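Long-range contact in cation efflux system protein cusF (Escherichia coli, PDB 3E6Z), which binds one copper ion per polypeptide as a periplasmic metallochaperone of the Cus cation efflux system, which confers resistance to copper and silver: residues T56-F64 and L72-Q80. The protein carries 1 engineered substitution. Residues are numbered along the deposited sequence; the frame is centred on the assembly and turned at random. Where two conformers were deposited one is given.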
loop_
_atom_site.group_PDB
_atom_site.type_symbol
_atom_site.label_atom_id
_atom_site.label_comp_id
_atom_site.label_asym_id
_atom_site.label_seq_id
_atom_site.Cartn_x
_atom_site.Cartn_y
_atom_site.Cartn_z
ATOM N N THR A 56 -2.779 7.086 -11.481
ATOM C CA THR A 56 -2.756 8.159 -10.508
ATOM C C THR A 56 -4.163 8.765 -10.361
ATOM O O THR A 56 -4.927 8.896 -11.372
ATOM C CB THR A 56 -1.713 9.214 -10.806
ATOM O OG1 THR A 56 -2.052 9.796 -12.076
ATOM C CG2 THR A 56 -0.314 8.632 -10.800
ATOM N N GLY A 57 -4.485 9.120 -9.123
ATOM C CA GLY A 57 -5.821 9.578 -8.733
ATOM C C GLY A 57 -6.838 8.513 -8.418
ATOM O O GLY A 57 -7.874 8.796 -7.806
ATOM N N ASP A 58 -6.525 7.214 -8.671
ATOM C CA ASP A 58 -7.480 6.173 -8.346
ATOM C C ASP A 58 -7.543 5.976 -6.833
ATOM O O ASP A 58 -6.454 5.969 -6.102
ATOM C CB ASP A 58 -7.069 4.818 -8.915
ATOM C CG ASP A 58 -7.341 4.646 -10.392
ATOM O OD1 ASP A 58 -8.062 5.481 -11.009
ATOM O OD2 ASP A 58 -6.782 3.660 -10.975
ATOM N N LYS A 59 -8.696 5.944 -6.233
ATOM C CA LYS A 59 -8.838 5.402 -4.889
ATOM C C LYS A 59 -8.544 3.876 -5.040
ATOM O O LYS A 59 -8.995 3.254 -5.938
ATOM C CB LYS A 59 -10.287 5.611 -4.418
ATOM C CG LYS A 59 -10.817 6.931 -4.441
ATOM C CD LYS A 59 -12.301 7.054 -3.905
ATOM C CE LYS A 59 -12.696 8.492 -3.966
ATOM N NZ LYS A 59 -14.014 8.746 -3.464
ATOM N N VAL A 60 -7.833 3.285 -4.084
ATOM C CA VAL A 60 -7.400 1.885 -4.025
ATOM C C VAL A 60 -7.593 1.289 -2.660
ATOM O O VAL A 60 -7.573 1.968 -1.661
ATOM C CB VAL A 60 -5.914 1.744 -4.499
ATOM C CG1 VAL A 60 -5.764 1.991 -6.009
ATOM C CG2 VAL A 60 -5.033 2.703 -3.674
ATOM N N ALA A 61 -7.730 -0.053 -2.700
ATOM C CA ALA A 61 -7.653 -0.911 -1.490
ATOM C C ALA A 61 -6.393 -1.792 -1.694
ATOM O O ALA A 61 -6.166 -2.331 -2.748
ATOM C CB ALA A 61 -8.897 -1.809 -1.450
ATOM N N PHE A 62 -5.575 -1.886 -0.624
ATOM C CA PHE A 62 -4.340 -2.578 -0.796
ATOM C C PHE A 62 -3.963 -3.142 0.541
ATOM O O PHE A 62 -4.410 -2.780 1.602
ATOM C CB PHE A 62 -3.221 -1.665 -1.414
ATOM C CG PHE A 62 -2.904 -0.476 -0.574
ATOM C CD1 PHE A 62 -3.730 0.712 -0.556
ATOM C CD2 PHE A 62 -1.704 -0.440 0.230
ATOM C CE1 PHE A 62 -3.383 1.771 0.223
ATOM C CE2 PHE A 62 -1.358 0.645 0.937
ATOM C CZ PHE A 62 -2.163 1.810 0.954
ATOM N N ASN A 63 -3.059 -4.133 0.407
ATOM C CA ASN A 63 -2.580 -4.867 1.617
ATOM C C ASN A 63 -1.060 -4.916 1.465
ATOM O O ASN A 63 -0.537 -5.101 0.376
ATOM C CB ASN A 63 -3.107 -6.311 1.673
ATOM C CG ASN A 63 -4.576 -6.285 1.989
ATOM O OD1 ASN A 63 -4.961 -6.069 3.140
ATOM N ND2 ASN A 63 -5.422 -6.256 0.942
ATOM N N PHE A 64 -0.336 -4.732 2.594
ATOM C CA PHE A 64 1.143 -4.741 2.495
ATOM C C PHE A 64 1.695 -5.312 3.803
ATOM O O PHE A 64 1.055 -5.451 4.823
ATOM C CB PHE A 64 1.647 -3.265 2.258
ATOM C CG PHE A 64 1.336 -2.302 3.391
ATOM C CD1 PHE A 64 0.069 -1.657 3.428
ATOM C CD2 PHE A 64 2.227 -2.019 4.420
ATOM C CE1 PHE A 64 -0.224 -0.714 4.397
ATOM C CE2 PHE A 64 1.893 -1.098 5.393
ATOM C CZ PHE A 64 0.690 -0.456 5.358
ATOM N N LEU A 72 6.019 -3.776 1.472
ATOM C CA LEU A 72 5.894 -4.629 0.297
ATOM C C LEU A 72 4.417 -4.929 0.020
ATOM O O LEU A 72 3.687 -5.399 0.880
ATOM C CB LEU A 72 6.564 -5.990 0.587
ATOM C CG LEU A 72 8.048 -5.868 1.003
ATOM C CD1 LEU A 72 8.574 -7.346 1.188
ATOM C CD2 LEU A 72 8.895 -5.139 -0.096
ATOM N N LEU A 73 3.982 -4.605 -1.229
ATOM C CA LEU A 73 2.543 -4.857 -1.534
ATOM C C LEU A 73 2.238 -6.284 -1.704
ATOM O O LEU A 73 2.873 -7.028 -2.491
ATOM C CB LEU A 73 2.207 -4.089 -2.824
ATOM C CG LEU A 73 2.158 -2.580 -2.685
ATOM C CD1 LEU A 73 2.220 -1.920 -4.064
ATOM C CD2 LEU A 73 0.944 -2.142 -1.883
ATOM N N GLN A 74 1.206 -6.767 -1.006
ATOM C CA GLN A 74 0.597 -8.042 -1.277
ATOM C C GLN A 74 -0.331 -7.943 -2.507
ATOM O O GLN A 74 -0.332 -8.856 -3.341
ATOM C CB GLN A 74 -0.251 -8.510 -0.072
ATOM C CG GLN A 74 0.517 -8.663 1.284
ATOM C CD GLN A 74 1.416 -9.914 1.262
ATOM O OE1 GLN A 74 2.524 -9.854 0.711
ATOM N NE2 GLN A 74 0.906 -10.997 1.817
ATOM N N ASP A 75 -1.117 -6.855 -2.558
ATOM C CA ASP A 75 -2.133 -6.728 -3.630
ATOM C C ASP A 75 -2.578 -5.271 -3.615
ATOM O O ASP A 75 -2.405 -4.550 -2.630
ATOM C CB ASP A 75 -3.284 -7.704 -3.411
ATOM C CG ASP A 75 -3.883 -7.596 -2.002
ATOM O OD1 ASP A 75 -4.433 -6.534 -1.653
ATOM O OD2 ASP A 75 -3.592 -8.511 -1.184
ATOM N N ILE A 76 -3.181 -4.858 -4.735
ATOM C CA ILE A 76 -3.743 -3.508 -4.839
ATOM C C ILE A 76 -4.740 -3.616 -5.943
ATOM O O ILE A 76 -4.560 -4.205 -6.964
ATOM C CB ILE A 76 -2.596 -2.456 -5.142
ATOM C CG1 ILE A 76 -3.228 -1.039 -5.221
ATOM C CG2 ILE A 76 -1.781 -2.781 -6.389
ATOM C CD1 ILE A 76 -2.207 0.011 -5.083
ATOM N N LYS A 77 -5.883 -2.912 -5.725
ATOM C CA LYS A 77 -6.957 -2.865 -6.664
ATOM C C LYS A 77 -7.641 -1.562 -6.503
ATOM O O LYS A 77 -7.668 -1.004 -5.451
ATOM C CB LYS A 77 -8.023 -3.936 -6.480
ATOM C CG LYS A 77 -8.786 -3.904 -5.269
ATOM C CD LYS A 77 -9.961 -4.925 -5.438
ATOM C CE LYS A 77 -11.307 -4.542 -4.745
ATOM N NZ LYS A 77 -11.921 -3.191 -4.638
ATOM N N VAL A 78 -8.364 -1.107 -7.556
ATOM C CA VAL A 78 -9.240 0.099 -7.410
ATOM C C VAL A 78 -10.403 -0.271 -6.455
ATOM O O VAL A 78 -10.929 -1.375 -6.472
ATOM C CB VAL A 78 -9.832 0.502 -8.800
ATOM C CG1 VAL A 78 -11.050 1.515 -8.612
ATOM C CG2 VAL A 78 -8.728 1.090 -9.611
ATOM N N SER A 79 -10.746 0.693 -5.604
ATOM C CA SER A 79 -11.861 0.523 -4.666
ATOM C C SER A 79 -12.817 1.699 -4.762
ATOM O O SER A 79 -12.526 2.696 -5.370
ATOM C CB SER A 79 -11.360 0.329 -3.290
ATOM O OG SER A 79 -10.743 1.446 -2.864
ATOM N N GLN A 80 -13.980 1.567 -4.169
ATOM C CA GLN A 80 -15.019 2.589 -4.119
ATOM C C GLN A 80 -14.610 3.595 -3.035
ATOM O O GLN A 80 -14.062 3.295 -1.946
ATOM C CB GLN A 80 -16.404 1.944 -3.872
ATOM C CG GLN A 80 -17.485 2.946 -3.679
ATOM C CD GLN A 80 -18.854 2.335 -3.840
ATOM O OE1 GLN A 80 -19.147 1.279 -3.225
ATOM N NE2 GLN A 80 -19.698 2.923 -4.708
ATOM O OXT GLN A 80 -15.030 4.785 -3.237
HETATM O O HOH W 1 -6.361 -5.194 -2.987
#
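Residues A61 and K77 pair through two backbone hydrogen bonds, A61 N to K77 O (2.9 Å) and K77 N to A61 O, in the antiparallel β hairpin of strands 59-67 and 70-78, the last two strands of this small OB-fold β-barrel. The ladder continues with N63 N to D75 O and, just past the end of strand 75-78, S79 N to K59 O. Between N63 and F64 the register slips by one residue in a classic β bulge: Q74 and D75 both face N63, whose carbonyl O takes a 2.8 Å bond from Q74 N and a weak one from D75 N, and the chain turns a corner at Q74.

Apolar side chains of V60, F62, F64, L73 and I76 are buried, as suits a barrel interior. With CG1 anti to the backbone N (chi1 -179°), I76 lays that atom 3.9 Å from both V60 CB and F62 CB. L73 CD2 approaches F62 CD2 obliquely at 3.8 Å. The F62 and F64 rings lead away from the partner strand, each meeting F43 edge-to-face, and the side chain of F64 is about 6 Å (nearest atoms) from the copper(II) ion bound by H28, M39 and M41.

The opposite face, with A61, N63, D75 and K77, is partly or wholly exposed, which suits small and polar residues. N63 OD1 is hydrogen-bonded to S9 OG, while ND2 donates almost straight (173°) to the syn lone pair of D75 OD1 at 2.8 Å, with the carboxylate plane turned 63° from the amide. One water donates to both D75 OD1 (2.7 Å) and A61 O (2.9 Å).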